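Local coordinates for Lmaj004144AAA protein (Leishmania major, PDB 1Y63) that probably acts as a nucleoside monophosphate kinase of the adenylate kinase 6 type, with an ATPase activity thought to serve late maturation of the small ribosomal subunit, at residues E6-N12 / M80-G84; G20-M26 / V105-T109; G36-V42 / G84-Y90; L114-L118 / R128-M132. All blocks are in the same frame, centred on the assembly; numbering follows the deposited sequence.

Interaction 1: residues E6-N12 / M80-G84; sequences EQPKGIN and MVSRG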
# COMPACT_ATOMS: atom_id res chain seq x y z
N GLU A 6 3.47 20.35 -7.27
CA GLU A 6 4.88 19.97 -7.56
C GLU A 6 4.95 18.52 -8.01
O GLU A 6 4.35 17.65 -7.38
CB GLU A 6 5.77 20.20 -6.32
CG GLU A 6 7.26 19.95 -6.55
CD GLU A 6 8.11 20.37 -5.35
OE1 GLU A 6 7.54 20.74 -4.31
OE2 GLU A 6 9.35 20.31 -5.46
N GLN A 7 5.66 18.27 -9.11
CA GLN A 7 5.84 16.91 -9.60
C GLN A 7 6.94 16.23 -8.81
O GLN A 7 7.95 16.86 -8.46
CB GLN A 7 6.17 16.86 -11.10
CG GLN A 7 5.10 17.47 -12.00
CD GLN A 7 3.74 16.84 -11.82
OE1 GLN A 7 3.53 15.67 -12.15
NE2 GLN A 7 2.79 17.61 -11.29
N PRO A 8 6.75 14.94 -8.50
CA PRO A 8 7.78 14.20 -7.78
C PRO A 8 9.13 14.21 -8.47
O PRO A 8 9.20 14.14 -9.69
CB PRO A 8 7.25 12.79 -7.74
CG PRO A 8 5.84 12.88 -7.95
CD PRO A 8 5.55 14.12 -8.72
N LYS A 9 10.19 14.26 -7.67
CA LYS A 9 11.57 14.23 -8.16
C LYS A 9 12.10 12.81 -8.28
O LYS A 9 13.12 12.60 -8.90
CB LYS A 9 12.48 15.00 -7.22
CG LYS A 9 12.16 16.47 -7.10
CD LYS A 9 13.15 17.18 -6.18
CE LYS A 9 12.64 18.54 -5.76
NZ LYS A 9 11.44 18.45 -4.88
N GLY A 10 11.42 11.84 -7.67
CA GLY A 10 11.84 10.45 -7.77
C GLY A 10 10.73 9.54 -8.27
O GLY A 10 9.72 10.02 -8.81
N ILE A 11 10.94 8.23 -8.09
CA ILE A 11 9.94 7.22 -8.45
C ILE A 11 9.19 6.82 -7.20
O ILE A 11 9.78 6.45 -6.19
CB ILE A 11 10.58 5.98 -9.10
CG1 ILE A 11 11.37 6.39 -10.35
CG2 ILE A 11 9.51 4.94 -9.43
CD1 ILE A 11 10.51 6.86 -11.48
N ASN A 12 7.86 6.92 -7.26
CA ASN A 12 6.99 6.60 -6.11
C ASN A 12 6.07 5.45 -6.44
O ASN A 12 5.42 5.46 -7.47
CB ASN A 12 6.14 7.80 -5.72
CG ASN A 12 6.95 8.95 -5.18
OD1 ASN A 12 8.03 8.76 -4.62
ND2 ASN A 12 6.44 10.17 -5.35
N MET A 80 6.76 13.12 -0.40
CA MET A 80 6.45 12.51 -1.68
C MET A 80 7.08 13.22 -2.86
O MET A 80 7.32 12.60 -3.88
CB MET A 80 4.94 12.40 -1.86
CG MET A 80 4.31 11.49 -0.81
SD MET A 80 5.00 9.79 -0.78
CE MET A 80 4.61 9.24 -2.44
N VAL A 81 7.36 14.52 -2.72
CA VAL A 81 7.96 15.30 -3.81
C VAL A 81 9.47 15.47 -3.63
O VAL A 81 10.12 16.12 -4.46
CB VAL A 81 7.29 16.69 -3.97
CG1 VAL A 81 5.82 16.50 -4.29
CG2 VAL A 81 7.48 17.54 -2.73
N SER A 82 10.00 14.91 -2.55
CA SER A 82 11.43 15.02 -2.23
C SER A 82 12.30 14.12 -3.11
O SER A 82 11.82 13.20 -3.74
CB SER A 82 11.66 14.70 -0.75
OG SER A 82 11.52 13.32 -0.45
N ARG A 83 13.61 14.39 -3.13
CA ARG A 83 14.53 13.57 -3.92
C ARG A 83 14.55 12.15 -3.37
O ARG A 83 14.34 11.94 -2.18
CB ARG A 83 15.95 14.17 -3.95
CG ARG A 83 16.60 14.34 -2.58
CD ARG A 83 18.06 14.86 -2.68
NE ARG A 83 18.23 16.03 -3.55
CZ ARG A 83 19.39 16.67 -3.73
NH1 ARG A 83 20.49 16.28 -3.09
NH2 ARG A 83 19.45 17.72 -4.54
N GLY A 84 14.78 11.17 -4.24
CA GLY A 84 14.86 9.76 -3.86
C GLY A 84 13.55 9.10 -4.24
O GLY A 84 12.61 9.78 -4.66
O HOH W 1 15.23 11.60 -7.17
O HOH W 2 9.77 12.59 -5.26
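V81, which follows M80, loses more surface here than any other residue, with M80 and K9 next. The N-terminal segment runs alongside it: P8 CA sits 4.1 Å from V81 CA, E6 OE1 comes to 3.6 Å from V81 CG2, and the amine of K9 folds back so that NZ donates to V81 O at 2.7 Å. The same NZ forms a salt bridge with E6 OE2 at 2.9 Å, so one lysine holds both its own segment and the carbonyl opposite. M80 works through its backbone carbonyl and its terminal methyl. Its O accepts from N12 ND2 at 3.0 Å, while M80 CE lies 3.6 Å from that same ND2; N12 OD1 turns to H86. Between the loops a water donates to M80 O (2.8 Å) and S82 O (2.6 Å) and accepts from G10 N (3.0 Å); a second water joins K9 O (2.9 Å) to G84 N (3.0 Å). G10 has to be small: its CA passes 3.3 Å from G84 O in a CH...O contact, and a CB would clash with that oxygen. S82 and R83, with H86, belong to a manganese site at this edge. Here the lead-in to strand 12-16 is joined to the loop between helix 66-80 and strand 85-89, the two being neighbouring parallel strands of a P-loop NTPase sheet, at their N-terminal ends.

Interaction 2: residues G20-M26 / V105-T109; sequences GTGKTSM and VVLHT. With MN (manganese (II) ion), chain B; ADP (adenosine-5'-diphosphate), chain Q.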
# COMPACT_ATOMS: atom_id res chain seq x y z
N GLY A 20 -3.28 -7.81 5.91
CA GLY A 20 -2.79 -9.17 5.94
C GLY A 20 -2.32 -9.69 4.58
O GLY A 20 -1.77 -10.80 4.53
N THR A 21 -2.51 -8.94 3.49
CA THR A 21 -2.07 -9.37 2.16
C THR A 21 -0.57 -9.33 1.88
O THR A 21 -0.09 -9.91 0.90
CB THR A 21 -2.81 -8.61 1.03
OG1 THR A 21 -2.67 -7.19 1.22
CG2 THR A 21 -4.29 -9.01 1.03
N GLY A 22 0.17 -8.61 2.72
CA GLY A 22 1.63 -8.56 2.63
C GLY A 22 2.25 -7.25 2.27
O GLY A 22 3.40 -7.23 1.80
N LYS A 23 1.52 -6.15 2.46
CA LYS A 23 2.00 -4.81 2.01
C LYS A 23 3.30 -4.40 2.65
O LYS A 23 4.25 -4.02 1.97
CB LYS A 23 0.93 -3.75 2.26
CG LYS A 23 -0.41 -3.98 1.62
CD LYS A 23 -1.38 -2.89 2.00
CE LYS A 23 -1.72 -2.86 3.46
NZ LYS A 23 -2.45 -4.11 3.88
N THR A 24 3.35 -4.47 3.97
CA THR A 24 4.53 -4.04 4.70
C THR A 24 5.72 -4.93 4.39
O THR A 24 6.85 -4.42 4.17
CB THR A 24 4.23 -3.97 6.21
OG1 THR A 24 3.16 -3.04 6.44
CG2 THR A 24 5.50 -3.53 6.99
N SER A 25 5.47 -6.23 4.32
CA SER A 25 6.52 -7.18 3.96
C SER A 25 7.10 -6.88 2.58
O SER A 25 8.32 -6.90 2.38
CB SER A 25 6.02 -8.61 4.04
OG SER A 25 5.61 -8.91 5.36
N MET A 26 6.22 -6.65 1.61
CA MET A 26 6.68 -6.33 0.25
C MET A 26 7.39 -5.00 0.19
O MET A 26 8.43 -4.87 -0.44
CB MET A 26 5.56 -6.37 -0.76
CG MET A 26 6.07 -6.18 -2.18
SD MET A 26 4.77 -6.33 -3.41
CE MET A 26 4.51 -8.10 -3.36
N VAL A 105 0.51 -1.06 -6.77
CA VAL A 105 0.50 -2.51 -6.72
C VAL A 105 -0.56 -2.93 -5.75
O VAL A 105 -0.55 -2.49 -4.59
CB VAL A 105 1.85 -3.05 -6.24
CG1 VAL A 105 1.84 -4.55 -6.21
CG2 VAL A 105 2.99 -2.52 -7.09
N VAL A 106 -1.52 -3.73 -6.21
CA VAL A 106 -2.58 -4.23 -5.33
C VAL A 106 -2.30 -5.71 -5.07
O VAL A 106 -2.22 -6.49 -6.03
CB VAL A 106 -3.98 -4.11 -5.98
CG1 VAL A 106 -5.07 -4.65 -5.04
CG2 VAL A 106 -4.31 -2.70 -6.40
N LEU A 107 -2.21 -6.07 -3.79
CA LEU A 107 -1.95 -7.43 -3.37
C LEU A 107 -3.24 -8.15 -3.02
O LEU A 107 -4.12 -7.59 -2.39
CB LEU A 107 -1.00 -7.47 -2.17
CG LEU A 107 0.33 -6.72 -2.33
CD1 LEU A 107 1.20 -6.85 -1.08
CD2 LEU A 107 1.02 -7.23 -3.53
N HIS A 108 -3.32 -9.41 -3.47
CA HIS A 108 -4.38 -10.34 -3.11
C HIS A 108 -3.81 -11.54 -2.41
O HIS A 108 -2.65 -11.90 -2.62
CB HIS A 108 -5.13 -10.78 -4.36
CG HIS A 108 -6.10 -9.76 -4.86
ND1 HIS A 108 -7.19 -9.35 -4.12
CD2 HIS A 108 -6.16 -9.09 -6.03
CE1 HIS A 108 -7.88 -8.47 -4.83
NE2 HIS A 108 -7.29 -8.30 -5.99
N THR A 109 -4.63 -12.20 -1.59
CA THR A 109 -4.20 -13.39 -0.88
C THR A 109 -5.41 -14.34 -0.82
O THR A 109 -6.54 -13.88 -0.59
CB THR A 109 -3.70 -13.02 0.54
OG1 THR A 109 -2.61 -12.07 0.44
CG2 THR A 109 -3.18 -14.20 1.30
MN MN B . 1.27 -3.51 7.29
PB ADP Q . -0.01 -6.14 5.69
O1B ADP Q . -1.08 -6.14 6.76
O2B ADP Q . -0.63 -6.14 4.31
O3B ADP Q . 1.07 -5.07 5.88
PA ADP Q . 2.17 -7.95 6.35
O1A ADP Q . 3.29 -7.52 5.42
O2A ADP Q . 2.24 -7.42 7.78
O3A ADP Q . 0.75 -7.60 5.73
O5' ADP Q . 2.08 -9.55 6.38
C5' ADP Q . 1.69 -10.20 7.58
C4' ADP Q . 2.46 -11.49 7.63
O4' ADP Q . 2.15 -12.27 6.47
C3' ADP Q . 3.97 -11.32 7.58
O3' ADP Q . 4.54 -11.01 8.85
C2' ADP Q . 4.40 -12.66 7.05
O2' ADP Q . 4.31 -13.64 8.07
C1' ADP Q . 3.31 -12.99 6.07
N9 ADP Q . 3.55 -12.66 4.66
C8 ADP Q . 3.42 -11.46 4.00
N7 ADP Q . 3.66 -11.60 2.68
C5 ADP Q . 3.92 -12.93 2.48
C6 ADP Q . 4.25 -13.73 1.31
N6 ADP Q . 4.31 -13.16 0.09
N1 ADP Q . 4.44 -15.05 1.51
C2 ADP Q . 4.35 -15.60 2.76
N3 ADP Q . 4.06 -14.95 3.90
C4 ADP Q . 3.85 -13.60 3.78
O HOH W 3 1.47 -1.95 8.84
O HOH W 4 0.46 -2.04 5.96
O HOH W 5 -0.76 -3.98 8.12
O HOH W 6 2.23 -4.90 8.70
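The backbone of G20-M26 wraps round the ADP phosphates and then enters helix 23-33, with G22 as N-cap and M26 N donating to G22 O at 2.9 Å; V105-T109 is the end of strand 103-108 and the residue after it. The two backbones come nearest at T21 and T109, CA to CA 5.5 Å, and no hydrogen bond joins them. G20 and G22 both have positive phi, and a CB on G22 would also run into the adenine N7. L107 is the main side chain from the strand: its CD1 lies 3.5 Å from G22 C and 3.6 Å from K23 N, beneath the turn into the helix, and its CD2 meets M26 CE at 3.6 Å. T21 covers the strand end, with CG2 3.7 Å from L107 O and CA 3.2 Å from T109 OG1. On the nucleotide side the amides of G20 (to O1B, 2.9 Å), G22 (to O2B, 3.0 Å), K23 (to O2B, 2.8 Å), T24 (to O3B, 3.0 Å) and S25 (to O1A, 2.8 Å) donate to ADP. K23 NZ donates to ADP O2B at 2.8 Å. T24 OG1 and ADP O3B each bind manganese at 2.1 Å, and four waters complete its shell. This is a Walker A P-loop, as in the adenylate kinase family to which the protein belongs, packed on strand 103-108, the inner strand next to 12-16.

Interaction 3: residues G36-V42 / G84-Y90; sequences GFQHLEV and GNHVVDY. With MN (manganese (II) ion), chain C.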
# COMPACT_ATOMS: atom_id res chain seq x y z
N GLY A 36 17.61 2.97 -3.57
CA GLY A 36 17.16 4.29 -3.17
C GLY A 36 15.72 4.45 -2.77
O GLY A 36 15.19 5.54 -2.90
N PHE A 37 15.07 3.38 -2.27
CA PHE A 37 13.68 3.46 -1.82
C PHE A 37 13.55 3.61 -0.31
O PHE A 37 14.18 2.85 0.45
CB PHE A 37 12.89 2.24 -2.27
CG PHE A 37 12.37 2.34 -3.66
CD1 PHE A 37 13.17 1.97 -4.73
CD2 PHE A 37 11.09 2.83 -3.92
CE1 PHE A 37 12.71 2.08 -6.01
CE2 PHE A 37 10.63 2.94 -5.20
CZ PHE A 37 11.44 2.57 -6.25
N GLN A 38 12.74 4.58 0.09
CA GLN A 38 12.34 4.82 1.48
C GLN A 38 10.91 4.35 1.63
O GLN A 38 10.04 4.74 0.83
CB GLN A 38 12.39 6.32 1.81
CG GLN A 38 11.81 6.70 3.19
CD GLN A 38 11.56 8.22 3.36
OE1 GLN A 38 12.02 9.02 2.55
NE2 GLN A 38 10.81 8.59 4.39
N HIS A 39 10.66 3.57 2.67
CA HIS A 39 9.36 3.03 3.00
C HIS A 39 8.60 3.98 3.91
O HIS A 39 9.12 4.41 4.94
CB HIS A 39 9.55 1.69 3.71
CG HIS A 39 8.31 1.10 4.32
ND1 HIS A 39 8.32 0.47 5.55
CD2 HIS A 39 7.05 0.97 3.85
CE1 HIS A 39 7.11 -0.01 5.81
NE2 HIS A 39 6.32 0.29 4.80
N LEU A 40 7.39 4.31 3.51
CA LEU A 40 6.47 5.11 4.36
C LEU A 40 5.33 4.18 4.74
O LEU A 40 4.54 3.76 3.89
CB LEU A 40 5.88 6.30 3.62
CG LEU A 40 6.72 7.50 3.24
CD1 LEU A 40 7.60 7.24 2.04
CD2 LEU A 40 5.76 8.65 2.94
N GLU A 41 5.29 3.79 6.01
CA GLU A 41 4.23 2.94 6.54
C GLU A 41 3.12 3.86 7.02
O GLU A 41 3.15 4.34 8.13
CB GLU A 41 4.80 2.02 7.66
CG GLU A 41 3.91 0.89 8.11
CD GLU A 41 4.62 -0.22 8.92
OE1 GLU A 41 5.88 -0.31 8.94
OE2 GLU A 41 3.91 -0.99 9.57
N VAL A 42 2.13 4.10 6.17
CA VAL A 42 1.14 5.13 6.44
C VAL A 42 0.32 4.87 7.71
O VAL A 42 -0.03 5.82 8.43
CB VAL A 42 0.25 5.32 5.19
CG1 VAL A 42 -0.87 6.32 5.46
CG2 VAL A 42 1.12 5.76 4.05
N GLY A 84 14.78 11.17 -4.24
CA GLY A 84 14.86 9.76 -3.86
C GLY A 84 13.55 9.10 -4.24
O GLY A 84 12.61 9.78 -4.66
N ASN A 85 13.49 7.79 -4.06
CA ASN A 85 12.32 7.00 -4.40
C ASN A 85 11.60 6.59 -3.13
O ASN A 85 12.20 6.50 -2.06
CB ASN A 85 12.74 5.77 -5.22
CG ASN A 85 13.65 6.13 -6.38
OD1 ASN A 85 13.40 7.10 -7.10
ND2 ASN A 85 14.73 5.35 -6.56
N HIS A 86 10.28 6.46 -3.23
CA HIS A 86 9.47 6.17 -2.07
C HIS A 86 8.53 5.03 -2.35
O HIS A 86 7.92 4.97 -3.43
CB HIS A 86 8.68 7.43 -1.63
CG HIS A 86 9.56 8.64 -1.48
ND1 HIS A 86 9.74 9.55 -2.50
CD2 HIS A 86 10.33 9.06 -0.46
CE1 HIS A 86 10.61 10.47 -2.11
NE2 HIS A 86 10.98 10.21 -0.87
N VAL A 87 8.40 4.14 -1.37
CA VAL A 87 7.42 3.05 -1.44
C VAL A 87 6.44 3.24 -0.29
O VAL A 87 6.80 3.16 0.89
CB VAL A 87 8.07 1.63 -1.49
CG1 VAL A 87 9.04 1.36 -0.32
CG2 VAL A 87 6.99 0.55 -1.57
N VAL A 88 5.23 3.58 -0.66
CA VAL A 88 4.19 3.90 0.32
C VAL A 88 3.34 2.64 0.51
O VAL A 88 3.06 1.92 -0.45
CB VAL A 88 3.31 5.04 -0.17
CG1 VAL A 88 2.19 5.32 0.80
CG2 VAL A 88 4.15 6.29 -0.34
N ASP A 89 2.95 2.41 1.76
CA ASP A 89 2.32 1.17 2.19
C ASP A 89 1.04 1.54 2.93
O ASP A 89 1.13 2.15 3.99
CB ASP A 89 3.38 0.48 3.07
CG ASP A 89 2.85 -0.50 4.03
OD1 ASP A 89 1.70 -0.92 3.95
OD2 ASP A 89 3.68 -0.92 4.88
N TYR A 90 -0.13 1.24 2.36
CA TYR A 90 -1.42 1.57 3.02
C TYR A 90 -2.56 0.74 2.47
O TYR A 90 -2.56 0.44 1.28
CB TYR A 90 -1.77 3.07 2.87
CG TYR A 90 -2.79 3.61 3.87
CD1 TYR A 90 -2.71 3.30 5.23
CD2 TYR A 90 -3.76 4.53 3.48
CE1 TYR A 90 -3.61 3.84 6.14
CE2 TYR A 90 -4.64 5.09 4.39
CZ TYR A 90 -4.55 4.75 5.71
OH TYR A 90 -5.45 5.30 6.62
MN MN C . 9.91 0.59 7.19
O HOH W 7 9.83 2.87 7.24
O HOH W 8 8.30 0.73 8.68
O HOH W 9 11.29 0.74 8.93
O HOH W 10 11.65 0.63 6.15
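F37 lays one ring face over N85, whose CB stands 3.4 Å from the ring centroid and almost on its normal, while the ring edge meets H86 C. Alongside this pair the two segments hydrogen-bond in parallel register. N85 N donates to G36 O, Q38 N to N85 O, V87 N to Q38 O, L40 N to V87 O, D89 N to L40 O and V42 N to D89 O, at 2.8 to 3.1 Å. Strand 37-41 is the edge strand of the five-stranded parallel P-loop NTPase sheet, strand order 2-3-1-4-5, and 85-89 is its inner neighbour. F37, H39 and E41 share a sheet face with N85, V87 and D89, and helix 23-33 packs there. On it H39 NE2 donates to D89 OD2 at 2.9 Å; D89 OD2 also takes a hydrogen bond from T24 of the P-loop. H39 ND1 binds manganese at 2.3 Å, together with four waters and E28, and E41 OE1 accepts from one of those waters at 2.6 Å. At the start of helix 42-48, V42 CG2 meets V88 CG1 at 3.4 Å, and V42 CG1 sits over the Y90 ring, 3.6 Å from its centroid.

Interaction 4: residues L114-L118 / R128-M132; sequences LFERL and RAENM. With ADP (adenosine-5'-diphosphate), chain Q.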
# COMPACT_ATOMS: atom_id res chain seq x y z
N LEU A 114 -4.91 -15.93 3.98
CA LEU A 114 -5.20 -14.66 4.66
C LEU A 114 -5.72 -14.87 6.07
O LEU A 114 -5.31 -14.20 7.03
CB LEU A 114 -6.19 -13.85 3.84
CG LEU A 114 -6.46 -12.44 4.37
CD1 LEU A 114 -5.17 -11.64 4.35
CD2 LEU A 114 -7.53 -11.72 3.53
N PHE A 115 -6.65 -15.80 6.20
CA PHE A 115 -7.21 -16.11 7.52
C PHE A 115 -6.11 -16.48 8.52
O PHE A 115 -6.13 -16.04 9.68
CB PHE A 115 -8.22 -17.24 7.38
CG PHE A 115 -9.03 -17.50 8.62
CD1 PHE A 115 -10.21 -16.80 8.87
CD2 PHE A 115 -8.61 -18.44 9.56
CE1 PHE A 115 -10.95 -17.05 10.02
CE2 PHE A 115 -9.35 -18.70 10.70
CZ PHE A 115 -10.52 -17.99 10.93
N GLU A 116 -5.15 -17.28 8.07
CA GLU A 116 -4.07 -17.71 8.96
C GLU A 116 -3.17 -16.54 9.34
O GLU A 116 -2.78 -16.40 10.50
CB GLU A 116 -3.29 -18.85 8.30
CG GLU A 116 -4.11 -20.12 8.15
CD GLU A 116 -3.47 -21.18 7.25
OE1 GLU A 116 -2.53 -20.86 6.49
OE2 GLU A 116 -3.94 -22.35 7.30
N ARG A 117 -2.84 -15.69 8.37
CA ARG A 117 -2.03 -14.52 8.66
C ARG A 117 -2.69 -13.61 9.68
O ARG A 117 -2.05 -13.08 10.57
CB ARG A 117 -1.79 -13.73 7.38
CG ARG A 117 -0.88 -14.41 6.41
CD ARG A 117 -0.69 -13.56 5.19
NE ARG A 117 0.11 -14.25 4.16
CZ ARG A 117 0.35 -13.73 2.95
NH1 ARG A 117 -0.14 -12.54 2.61
NH2 ARG A 117 1.02 -14.43 2.06
N LEU A 118 -3.98 -13.38 9.52
CA LEU A 118 -4.71 -12.51 10.41
C LEU A 118 -4.82 -13.09 11.83
O LEU A 118 -4.84 -12.35 12.80
CB LEU A 118 -6.08 -12.16 9.81
CG LEU A 118 -6.04 -11.30 8.53
CD1 LEU A 118 -7.45 -11.26 7.92
CD2 LEU A 118 -5.48 -9.91 8.81
N ARG A 128 -10.85 -9.70 12.00
CA ARG A 128 -10.45 -10.73 11.06
C ARG A 128 -11.55 -11.02 10.05
O ARG A 128 -11.30 -11.05 8.84
CB ARG A 128 -10.05 -12.01 11.79
CG ARG A 128 -9.63 -13.18 10.89
CD ARG A 128 -9.08 -14.34 11.68
NE ARG A 128 -10.10 -14.87 12.59
CZ ARG A 128 -9.93 -15.84 13.50
NH1 ARG A 128 -8.75 -16.44 13.65
NH2 ARG A 128 -10.94 -16.20 14.28
N ALA A 129 -12.77 -11.24 10.52
CA ALA A 129 -13.89 -11.51 9.60
C ALA A 129 -14.19 -10.36 8.66
O ALA A 129 -14.50 -10.57 7.48
CB ALA A 129 -15.14 -11.85 10.39
N GLU A 130 -14.15 -9.14 9.18
CA GLU A 130 -14.32 -7.93 8.38
C GLU A 130 -13.28 -7.84 7.26
O GLU A 130 -13.61 -7.51 6.10
CB GLU A 130 -14.22 -6.70 9.26
CG GLU A 130 -15.43 -6.42 10.10
CD GLU A 130 -15.14 -5.44 11.21
OE1 GLU A 130 -14.39 -4.47 10.96
OE2 GLU A 130 -15.64 -5.65 12.34
N ASN A 131 -12.03 -8.14 7.59
CA ASN A 131 -10.99 -8.12 6.59
C ASN A 131 -11.13 -9.24 5.58
O ASN A 131 -10.90 -9.05 4.41
CB ASN A 131 -9.61 -8.14 7.23
CG ASN A 131 -9.25 -6.83 7.90
OD1 ASN A 131 -9.51 -5.75 7.36
ND2 ASN A 131 -8.56 -6.92 9.02
N MET A 132 -11.55 -10.43 6.02
CA MET A 132 -11.78 -11.51 5.08
C MET A 132 -12.87 -11.16 4.07
O MET A 132 -12.75 -11.48 2.89
CB MET A 132 -12.21 -12.77 5.85
CG MET A 132 -11.15 -13.33 6.79
SD MET A 132 -9.73 -13.97 5.90
CE MET A 132 -10.46 -15.32 5.04
PB ADP Q . -0.01 -6.14 5.69
O1B ADP Q . -1.08 -6.14 6.76
O2B ADP Q . -0.63 -6.14 4.31
O3B ADP Q . 1.07 -5.07 5.88
PA ADP Q . 2.17 -7.95 6.35
O1A ADP Q . 3.29 -7.52 5.42
O2A ADP Q . 2.24 -7.42 7.78
O3A ADP Q . 0.75 -7.60 5.73
O5' ADP Q . 2.08 -9.55 6.38
C5' ADP Q . 1.69 -10.20 7.58
C4' ADP Q . 2.46 -11.49 7.63
O4' ADP Q . 2.15 -12.27 6.47
C3' ADP Q . 3.97 -11.32 7.58
O3' ADP Q . 4.54 -11.01 8.85
C2' ADP Q . 4.40 -12.66 7.05
O2' ADP Q . 4.31 -13.64 8.07
C1' ADP Q . 3.31 -12.99 6.07
N9 ADP Q . 3.55 -12.66 4.66
C8 ADP Q . 3.42 -11.46 4.00
N7 ADP Q . 3.66 -11.60 2.68
C5 ADP Q . 3.92 -12.93 2.48
C6 ADP Q . 4.25 -13.73 1.31
N6 ADP Q . 4.31 -13.16 0.09
N1 ADP Q . 4.44 -15.05 1.51
C2 ADP Q . 4.35 -15.60 2.76
N3 ADP Q . 4.06 -14.95 3.90
C4 ADP Q . 3.85 -13.60 3.78
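Next to the adenine pocket, helix 111-120 packs against helix 125-136, whose first turns fall in the predicted LID region. Over these short segments the axes are 10.2 Å apart and roughly antiparallel, at 149°, so L118 faces R128 (CA to CA 6.0 Å) and F115 faces M132 (6.9 Å). F115 and R128 make the outer part of the contact. The aliphatic run of R128 crosses one face of the phenyl ring, CD 4.0 Å from the ring centroid in a CH-pi contact, and F115 CZ in turn lies over the guanidinium, 3.4 Å from R128 CZ; R128 NH1 is hydrogen-bonded to T119. In this helical hairpin, which leads from the nucleotide-binding core into the LID of an adenylate kinase-like fold, M132 fills the interface. Its SD lies 3.9 Å from L114 CG, 4.1 Å from L118 CD1 and 3.6 Å from F115 N. M132 also makes a Met-aromatic contact with the edge of the F115 ring, SD 5.4 Å from the centroid, and its CE reaches F115 CB at 3.8 Å. L118 adds CB against R128 CG (3.8 Å) and CD1 against N131 CB (3.9 Å). Away from the second helix, R117 spreads its guanidinium over the ADP base, NH2 3.3 Å from C5 of the adenine, and is hydrogen-bonded to G20 O and N158 O.

How the interactions relate
From the N terminus, residues 6-12 lead into strand 12-16 and meet 80-84, so interaction 1 closes a loop of 67 residues. The P-loop in 20-26 opens interaction 2 inside that loop, and 36-42 opens interaction 3. Both cross interaction 1: after 80-84, segment 84-90 completes interaction 3, sharing G84, and 105-109 completes interaction 2, whose two segments enclose all of interaction 3. Interaction 4 follows in series, a short hairpin of helices. N12 to H86 and I11 to N85 join interactions 1 and 3; T24 to D89 joins 2 and 3; R117, hydrogen-bonded to G20 O, joins 2 and 4 beside ADP.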